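Local coordinates for carboxymuconolactone decarboxylase family protein (Thermotoga maritima, PDB 1VKE) that probably works as a thiol-disulfide oxidoreductase with peroxiredoxin-like activity, possibly in the antioxidative response, at residues T57-G62 with L79-Q84; S66-C71 with D97-V102; C74-L79 with V115-E120. All blocks are in the same frame, centred on the assembly; numbering follows the deposited sequence.

The chain is all helical, and the three contacts bind four successive helices into one core. Helix 55-68 supplies the first segments of contacts 1 and 2, helix 72-84 takes part in contacts 1 and 3, and helices 89-103 and 108-127 complete contacts 2 and 3. Centres of contacts 1 and 3 lie about 10 Å apart, those of 2 and 3 about 13 Å, and those of 1 and 2 about 14 Å. Along the chain their segments alternate. Contacts 1 and 3 share L79 and meet again at E59 and H78; S66 of contact 2 packs on C74 and H78. The C71-C74 disulfide, at the start of helix 72-84, lies beside S66, consistent with the AhpD-like family.

Contact 1: T57-G62 with L79-Q84; sequences TKELMG and LVRCVQ
E59 and R81 make the polar half of this contact. In the conformer of R81 described here, one of two, NE donates to E59 OE2 at 3.0 Å in a salt bridge, NH1 donates to Q84 OE1, and NH2 pairs with E85. The N-H...O angle to E59 is 139°, with OE2 tilted from the guanidinium plane; NE in turn meets OE2 from above the carboxylate plane, and the two planes stand 79° apart. Bends at chi2 and chi3 bring NE back over OE2. The carboxylate also rests against R81 CB and CG, OE1 lying 3.3 Å from CB. E59 OE1 is hydrogen-bonded to H78 ND1; E59, H78 and the C71-C74 pair match the Glu-Cys-Cys-His signature of AhpD-like proteins, which fits a relay of protons to the cysteines. With an alanine here, R81 NE would probably lose its charged mate and H78 ND1 its partner, leaving the histidine ring freer to turn.

The apolar half centres on C82. Its SG reaches 3.6 Å from the backbone C of E59 and 3.7 Å from CD2 of L60, whose side chain also packs on M61 of the second subunit. The two helical segments run nearly antiparallel, at 156°, with axes 8.8 Å apart.

Contact 2: S66-C71 with D97-V102; sequences STVLRC and DIALVV
The carbonyl oxygen of T67, a residue that packs on A99, accepts the backbone N-H of R70 at 3.0 Å, while C71 N bonds back to S66 O. With R70 at positive phi (61°) these two bonds form a Schellman motif that ends helix 55-68. The chain then passes directly into C71, the N-cap of the next helix and one half of the disulfide with C74. The threonine hydroxyl takes no part in the packing across the contact: OG1 is hydrogen-bonded to L63 O one turn back.

The side-chain packing between the two segments is apolar, with one methyl also resting on the backbone carbonyl of A99. T67 CG2 meets A99 CB at 3.6 Å, methyl against methyl, since chi1 of -58° sends this branch away from its own nitrogen and toward the alanine. V68 CG1 comes alongside the same residue, 3.7 Å from A99 CB and 3.4 Å from A99 O. The same methyl touches V102 CG1 more loosely, at 4.4 Å. A99 is therefore flanked by two consecutive residues of the last helical turn, and its small side chain lets the backbones come close, with the CA atoms of V68 and A99 only 5.2 Å apart.

V102 also lies near an unidentified ligand and packs on Y48 of the second subunit, while L100 is turned to helix 108-127. T67 touches I75 as well, so the end of helix 55-68 is wedged between helix 89-103, which brings A99, and helix 72-84.

Contact 3: C74-L79 with V115-E120; sequences CIRYHL and VGFLEE
The F117 ring takes R76 on one face and L79 at its edge. R76 CG sits 3.9 Å from the ring centroid and only 11° off the normal, a CH-pi contact, and R76 CB follows at 3.8 Å from F117 CE2. In the plane of the ring, L79 CD1 reaches F117 CD2 at 3.9 Å. The backbone is close too, with R76 O 3.5 Å from F117 CE2. On helix 72-84 the H78 ring carries Y77 CD2 over one face, 3.7 Å above its plane.

F117 gets there through chi1 of -169°, which swings the ring off helix 108-127 toward its neighbour. R76 and F117 cross at about a right angle. The guanidinium, its plane nearly perpendicular to that of the ring, does not stack on it; the extended chain leads the charge off and away from the ring face, to a salt bridge of NH1 with D73. L79 CD1 also comes within 4.4 Å of L118 N, and both leucines reach I92 of helix 89-103. The axes of the two segments cross at 35°, some 10.2 Å apart, a distance filled by F117 and L79.

Helix 72-84 also carries C74 of the disulfide and H78, whose NE2 bonds to an unidentified ligand. The F117 interactions lie on a different side of it, with Y15 and F18 of helix 15-28 packing against F117 and R76. Chemically the join rests on dispersion and CH-pi forces from the aliphatic part of R76 and from L79 at the ring edge, while the charged end is balanced by an acid of its own helix.

Contact 1: T57-G62 with L79-Q84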
# COMPACT_ATOMS: atom_id res chain seq x y z
N THR E 57 -10.44 -11.41 -20.08
CA THR E 57 -9.74 -10.14 -19.98
C THR E 57 -9.96 -9.51 -18.62
O THR E 57 -9.00 -9.02 -17.99
CB THR E 57 -10.21 -9.21 -21.08
OG1 THR E 57 -9.84 -9.74 -22.37
CG2 THR E 57 -9.49 -7.87 -20.98
N LYS E 58 -11.23 -9.45 -18.19
CA LYS E 58 -11.53 -8.81 -16.90
C LYS E 58 -10.89 -9.57 -15.72
O LYS E 58 -10.36 -8.95 -14.77
CB LYS E 58 -13.04 -8.62 -16.71
CG LYS E 58 -13.67 -7.63 -17.65
CD LYS E 58 -15.09 -7.32 -17.27
CE LYS E 58 -15.74 -6.33 -18.22
NZ LYS E 58 -17.03 -5.73 -17.75
N GLU E 59 -10.92 -10.90 -15.79
CA GLU E 59 -10.28 -11.69 -14.72
C GLU E 59 -8.75 -11.54 -14.69
O GLU E 59 -8.15 -11.50 -13.62
CB GLU E 59 -10.73 -13.14 -14.79
CG GLU E 59 -12.22 -13.30 -14.50
CD GLU E 59 -12.63 -13.09 -13.03
OE1 GLU E 59 -11.73 -12.96 -12.17
OE2 GLU E 59 -13.86 -13.10 -12.73
N LEU E 60 -8.13 -11.41 -15.86
CA LEU E 60 -6.71 -11.09 -15.94
C LEU E 60 -6.43 -9.70 -15.36
O LEU E 60 -5.43 -9.49 -14.68
CB LEU E 60 -6.21 -11.19 -17.37
CG LEU E 60 -6.04 -12.63 -17.86
CD1 LEU E 60 -5.96 -12.56 -19.39
CD2 LEU E 60 -4.81 -13.31 -17.28
N MET E 61 -7.30 -8.73 -15.58
CA MET E 61 -7.16 -7.43 -14.91
C MET E 61 -7.30 -7.52 -13.40
O MET E 61 -6.55 -6.87 -12.68
CB MET E 61 -8.18 -6.42 -15.47
CG MET E 61 -7.93 -6.08 -16.92
SD MET E 61 -9.31 -5.12 -17.60
CE MET E 61 -8.54 -4.71 -19.16
N GLY E 62 -8.26 -8.31 -12.93
CA GLY E 62 -8.39 -8.56 -11.51
C GLY E 62 -7.07 -9.13 -10.95
O GLY E 62 -6.62 -8.81 -9.83
N LEU E 79 -6.91 -16.22 -10.18
CA LEU E 79 -6.25 -17.33 -10.88
C LEU E 79 -7.26 -18.41 -11.17
O LEU E 79 -7.28 -18.98 -12.28
CB LEU E 79 -5.09 -17.94 -10.07
CG LEU E 79 -3.75 -17.21 -10.16
CD1 LEU E 79 -2.75 -17.77 -9.14
CD2 LEU E 79 -3.17 -17.27 -11.59
N VAL E 80 -8.08 -18.78 -10.19
CA VAL E 80 -9.11 -19.81 -10.48
C VAL E 80 -9.97 -19.38 -11.68
O VAL E 80 -10.22 -20.15 -12.61
CB VAL E 80 -10.00 -20.10 -9.24
CG1 VAL E 80 -11.13 -21.03 -9.56
CG2 VAL E 80 -9.15 -20.66 -8.13
N ARG E 81 -10.45 -18.13 -11.64
CA ARG E 81 -11.36 -17.67 -12.68
C ARG E 81 -10.64 -17.63 -14.03
O ARG E 81 -11.22 -17.98 -15.07
CB ARG E 81 -11.82 -16.25 -12.34
CG ARG E 81 -12.73 -16.17 -11.15
CD ARG E 81 -14.11 -16.73 -11.42
NE ARG E 81 -14.72 -16.01 -12.56
CZ ARG E 81 -15.05 -16.55 -13.74
NH1 ARG E 81 -14.92 -17.85 -13.96
NH2 ARG E 81 -15.57 -15.78 -14.68
N CYS E 82 -9.37 -17.18 -14.04
CA CYS E 82 -8.60 -17.16 -15.31
C CYS E 82 -8.48 -18.58 -15.91
O CYS E 82 -8.68 -18.81 -17.11
CB CYS E 82 -7.20 -16.62 -15.11
SG CYS E 82 -7.17 -14.79 -14.83
N VAL E 83 -8.14 -19.52 -15.06
CA VAL E 83 -8.07 -20.93 -15.52
C VAL E 83 -9.41 -21.44 -16.04
O VAL E 83 -9.51 -22.04 -17.14
CB VAL E 83 -7.53 -21.84 -14.38
CG1 VAL E 83 -7.69 -23.32 -14.67
CG2 VAL E 83 -6.06 -21.49 -14.11
N GLN E 84 -10.47 -21.17 -15.27
CA GLN E 84 -11.84 -21.57 -15.68
C GLN E 84 -12.24 -21.00 -17.03
O GLN E 84 -12.92 -21.65 -17.80
CB GLN E 84 -12.87 -21.15 -14.63
CG GLN E 84 -12.78 -21.94 -13.31
CD GLN E 84 -13.78 -21.49 -12.25
OE1 GLN E 84 -14.10 -20.30 -12.16
NE2 GLN E 84 -14.29 -22.44 -11.46

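Contact 2: S66-C71 with D97-V102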
# COMPACT_ATOMS: atom_id res chain seq x y z
N SER E 66 -4.79 -7.33 -8.15
CA SER E 66 -4.61 -8.08 -6.89
C SER E 66 -3.14 -8.35 -6.62
O SER E 66 -2.74 -8.43 -5.48
CB SER E 66 -5.35 -9.43 -6.99
OG SER E 66 -6.76 -9.22 -7.16
N THR E 67 -2.34 -8.54 -7.66
CA THR E 67 -0.91 -8.78 -7.50
C THR E 67 -0.13 -7.52 -7.11
O THR E 67 0.70 -7.55 -6.21
CB THR E 67 -0.34 -9.43 -8.79
OG1 THR E 67 -1.05 -10.64 -9.06
CG2 THR E 67 1.14 -9.79 -8.61
N VAL E 68 -0.36 -6.39 -7.80
CA VAL E 68 0.38 -5.20 -7.46
C VAL E 68 -0.01 -4.69 -6.06
O VAL E 68 0.79 -4.00 -5.37
CB VAL E 68 0.24 -4.02 -8.48
CG1 VAL E 68 0.76 -4.43 -9.82
CG2 VAL E 68 -1.16 -3.49 -8.55
N LEU E 69 -1.25 -4.99 -5.63
CA LEU E 69 -1.71 -4.65 -4.28
C LEU E 69 -1.40 -5.75 -3.22
O LEU E 69 -1.72 -5.58 -2.04
CB LEU E 69 -3.20 -4.32 -4.27
CG LEU E 69 -3.61 -3.06 -5.03
CD1 LEU E 69 -5.12 -3.02 -5.20
CD2 LEU E 69 -3.11 -1.79 -4.37
N ARG E 70 -0.80 -6.85 -3.67
CA ARG E 70 -0.25 -7.87 -2.80
C ARG E 70 -1.31 -8.51 -1.90
O ARG E 70 -1.12 -8.61 -0.69
CB ARG E 70 0.91 -7.29 -1.99
CG ARG E 70 2.10 -7.04 -2.82
CD ARG E 70 3.31 -6.65 -2.00
NE ARG E 70 3.23 -5.29 -1.50
CZ ARG E 70 3.69 -4.87 -0.28
NH1 ARG E 70 4.15 -5.70 0.66
NH2 ARG E 70 3.59 -3.61 -0.02
N CYS E 71 -2.42 -8.94 -2.50
CA CYS E 71 -3.49 -9.67 -1.78
C CYS E 71 -3.53 -11.12 -2.22
O CYS E 71 -4.04 -11.42 -3.29
CB CYS E 71 -4.84 -9.02 -2.12
SG CYS E 71 -6.27 -9.89 -1.33
N ASP E 97 3.90 -10.44 -15.24
CA ASP E 97 5.12 -9.66 -15.53
C ASP E 97 4.85 -8.15 -15.45
O ASP E 97 5.68 -7.39 -14.94
CB ASP E 97 5.66 -9.97 -16.91
CG ASP E 97 6.53 -11.19 -16.96
OD1 ASP E 97 7.03 -11.64 -15.90
OD2 ASP E 97 6.83 -11.72 -18.06
N ILE E 98 3.68 -7.72 -15.91
CA ILE E 98 3.27 -6.32 -15.79
C ILE E 98 3.15 -5.96 -14.33
O ILE E 98 3.65 -4.94 -13.88
CB ILE E 98 1.94 -6.06 -16.58
CG1 ILE E 98 2.20 -6.05 -18.09
CG2 ILE E 98 1.35 -4.76 -16.16
CD1 ILE E 98 0.97 -6.20 -18.97
N ALA E 99 2.46 -6.80 -13.56
CA ALA E 99 2.33 -6.58 -12.12
C ALA E 99 3.69 -6.50 -11.40
O ALA E 99 3.90 -5.66 -10.53
CB ALA E 99 1.49 -7.69 -11.49
N LEU E 100 4.59 -7.40 -11.75
CA LEU E 100 5.90 -7.43 -11.14
C LEU E 100 6.70 -6.14 -11.41
O LEU E 100 7.32 -5.56 -10.51
CB LEU E 100 6.69 -8.63 -11.66
CG LEU E 100 8.15 -8.78 -11.25
CD1 LEU E 100 8.28 -8.93 -9.75
CD2 LEU E 100 8.76 -9.98 -11.97
N VAL E 101 6.73 -5.73 -12.68
CA VAL E 101 7.50 -4.54 -13.04
C VAL E 101 6.91 -3.30 -12.38
O VAL E 101 7.65 -2.47 -11.81
CB VAL E 101 7.65 -4.42 -14.57
CG1 VAL E 101 8.25 -3.11 -14.94
CG2 VAL E 101 8.52 -5.58 -15.08
N VAL E 102 5.58 -3.18 -12.42
CA VAL E 102 4.88 -2.00 -11.93
C VAL E 102 4.95 -1.91 -10.40
O VAL E 102 5.17 -0.84 -9.81
CB VAL E 102 3.41 -1.97 -12.40
CG1 VAL E 102 2.61 -0.86 -11.69
CG2 VAL E 102 3.32 -1.82 -13.92

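Contact 3: C74-L79 with V115-E120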
# COMPACT_ATOMS: atom_id res chain seq x y z
N CYS E 74 -6.97 -12.71 -3.00
CA CYS E 74 -7.54 -12.12 -4.22
C CYS E 74 -6.83 -12.69 -5.45
O CYS E 74 -7.45 -13.01 -6.49
CB CYS E 74 -7.35 -10.61 -4.26
SG CYS E 74 -7.90 -9.74 -2.77
N ILE E 75 -5.51 -12.83 -5.35
CA ILE E 75 -4.72 -13.44 -6.42
C ILE E 75 -5.24 -14.86 -6.72
O ILE E 75 -5.47 -15.26 -7.89
CB ILE E 75 -3.21 -13.52 -6.02
CG1 ILE E 75 -2.63 -12.11 -6.01
CG2 ILE E 75 -2.43 -14.43 -7.04
CD1 ILE E 75 -1.25 -12.03 -5.42
N ARG E 76 -5.41 -15.63 -5.66
CA ARG E 76 -5.93 -17.01 -5.79
C ARG E 76 -7.30 -17.07 -6.49
O ARG E 76 -7.51 -17.86 -7.41
CB ARG E 76 -6.01 -17.70 -4.44
CG ARG E 76 -4.70 -18.14 -3.86
CD ARG E 76 -4.85 -18.70 -2.40
NE ARG E 76 -3.56 -18.75 -1.70
CZ ARG E 76 -3.24 -18.06 -0.58
NH1 ARG E 76 -4.09 -17.23 0.02
NH2 ARG E 76 -2.03 -18.22 -0.05
N TYR E 77 -8.22 -16.19 -6.07
CA TYR E 77 -9.54 -16.13 -6.62
C TYR E 77 -9.44 -15.86 -8.12
O TYR E 77 -10.03 -16.56 -8.95
CB TYR E 77 -10.40 -14.99 -5.96
CG TYR E 77 -11.72 -14.86 -6.67
CD1 TYR E 77 -12.79 -15.67 -6.36
CD2 TYR E 77 -11.91 -13.87 -7.65
CE1 TYR E 77 -14.00 -15.58 -7.09
CE2 TYR E 77 -13.11 -13.79 -8.36
CZ TYR E 77 -14.14 -14.63 -8.06
OH TYR E 77 -15.35 -14.56 -8.72
N HIS E 78 -8.71 -14.82 -8.51
CA HIS E 78 -8.64 -14.50 -9.96
C HIS E 78 -7.89 -15.55 -10.78
O HIS E 78 -8.19 -15.74 -11.96
CB HIS E 78 -8.10 -13.10 -10.16
CG HIS E 78 -9.05 -12.07 -9.68
ND1 HIS E 78 -10.26 -11.81 -10.31
CD2 HIS E 78 -8.99 -11.24 -8.62
CE1 HIS E 78 -10.90 -10.88 -9.63
NE2 HIS E 78 -10.14 -10.49 -8.61
N LEU E 79 -6.91 -16.22 -10.18
CA LEU E 79 -6.25 -17.33 -10.88
C LEU E 79 -7.26 -18.41 -11.17
O LEU E 79 -7.28 -18.98 -12.28
CB LEU E 79 -5.09 -17.94 -10.07
CG LEU E 79 -3.75 -17.21 -10.16
CD1 LEU E 79 -2.75 -17.77 -9.14
CD2 LEU E 79 -3.17 -17.27 -11.59
N VAL E 115 2.41 -18.64 -8.64
CA VAL E 115 2.88 -19.68 -9.56
C VAL E 115 2.65 -21.05 -8.96
O VAL E 115 2.19 -21.97 -9.66
CB VAL E 115 4.35 -19.44 -9.97
CG1 VAL E 115 4.91 -20.67 -10.68
CG2 VAL E 115 4.38 -18.24 -10.92
N GLY E 116 2.87 -21.17 -7.67
CA GLY E 116 2.60 -22.41 -6.94
C GLY E 116 1.15 -22.85 -6.98
O GLY E 116 0.82 -24.03 -7.23
N PHE E 117 0.26 -21.88 -6.80
CA PHE E 117 -1.14 -22.12 -6.85
C PHE E 117 -1.59 -22.49 -8.25
O PHE E 117 -2.37 -23.42 -8.43
CB PHE E 117 -1.90 -20.91 -6.36
CG PHE E 117 -3.34 -21.17 -6.13
CD1 PHE E 117 -3.75 -22.10 -5.18
CD2 PHE E 117 -4.30 -20.54 -6.88
CE1 PHE E 117 -5.10 -22.36 -4.97
CE2 PHE E 117 -5.66 -20.78 -6.67
CZ PHE E 117 -6.06 -21.69 -5.72
N LEU E 118 -1.08 -21.79 -9.25
CA LEU E 118 -1.39 -22.12 -10.64
C LEU E 118 -0.98 -23.57 -10.94
O LEU E 118 -1.72 -24.33 -11.59
CB LEU E 118 -0.70 -21.16 -11.58
CG LEU E 118 -0.89 -21.38 -13.08
CD1 LEU E 118 -2.35 -21.32 -13.46
CD2 LEU E 118 -0.08 -20.38 -13.87
N GLU E 119 0.18 -23.97 -10.43
CA GLU E 119 0.64 -25.37 -10.63
C GLU E 119 -0.34 -26.35 -10.02
O GLU E 119 -0.63 -27.42 -10.64
CB GLU E 119 2.05 -25.55 -10.13
CG GLU E 119 2.99 -24.92 -11.14
CD GLU E 119 4.44 -24.86 -10.70
OE1 GLU E 119 4.76 -25.30 -9.58
OE2 GLU E 119 5.26 -24.34 -11.52
N GLU E 120 -0.86 -26.03 -8.84
CA GLU E 120 -1.87 -26.87 -8.20
C GLU E 120 -3.14 -26.99 -9.06
O GLU E 120 -3.68 -28.10 -9.24
CB GLU E 120 -2.24 -26.31 -6.82
CG GLU E 120 -3.16 -27.21 -6.01
CD GLU E 120 -3.51 -26.60 -4.64
OE1 GLU E 120 -2.77 -25.67 -4.18
OE2 GLU E 120 -4.53 -27.04 -4.06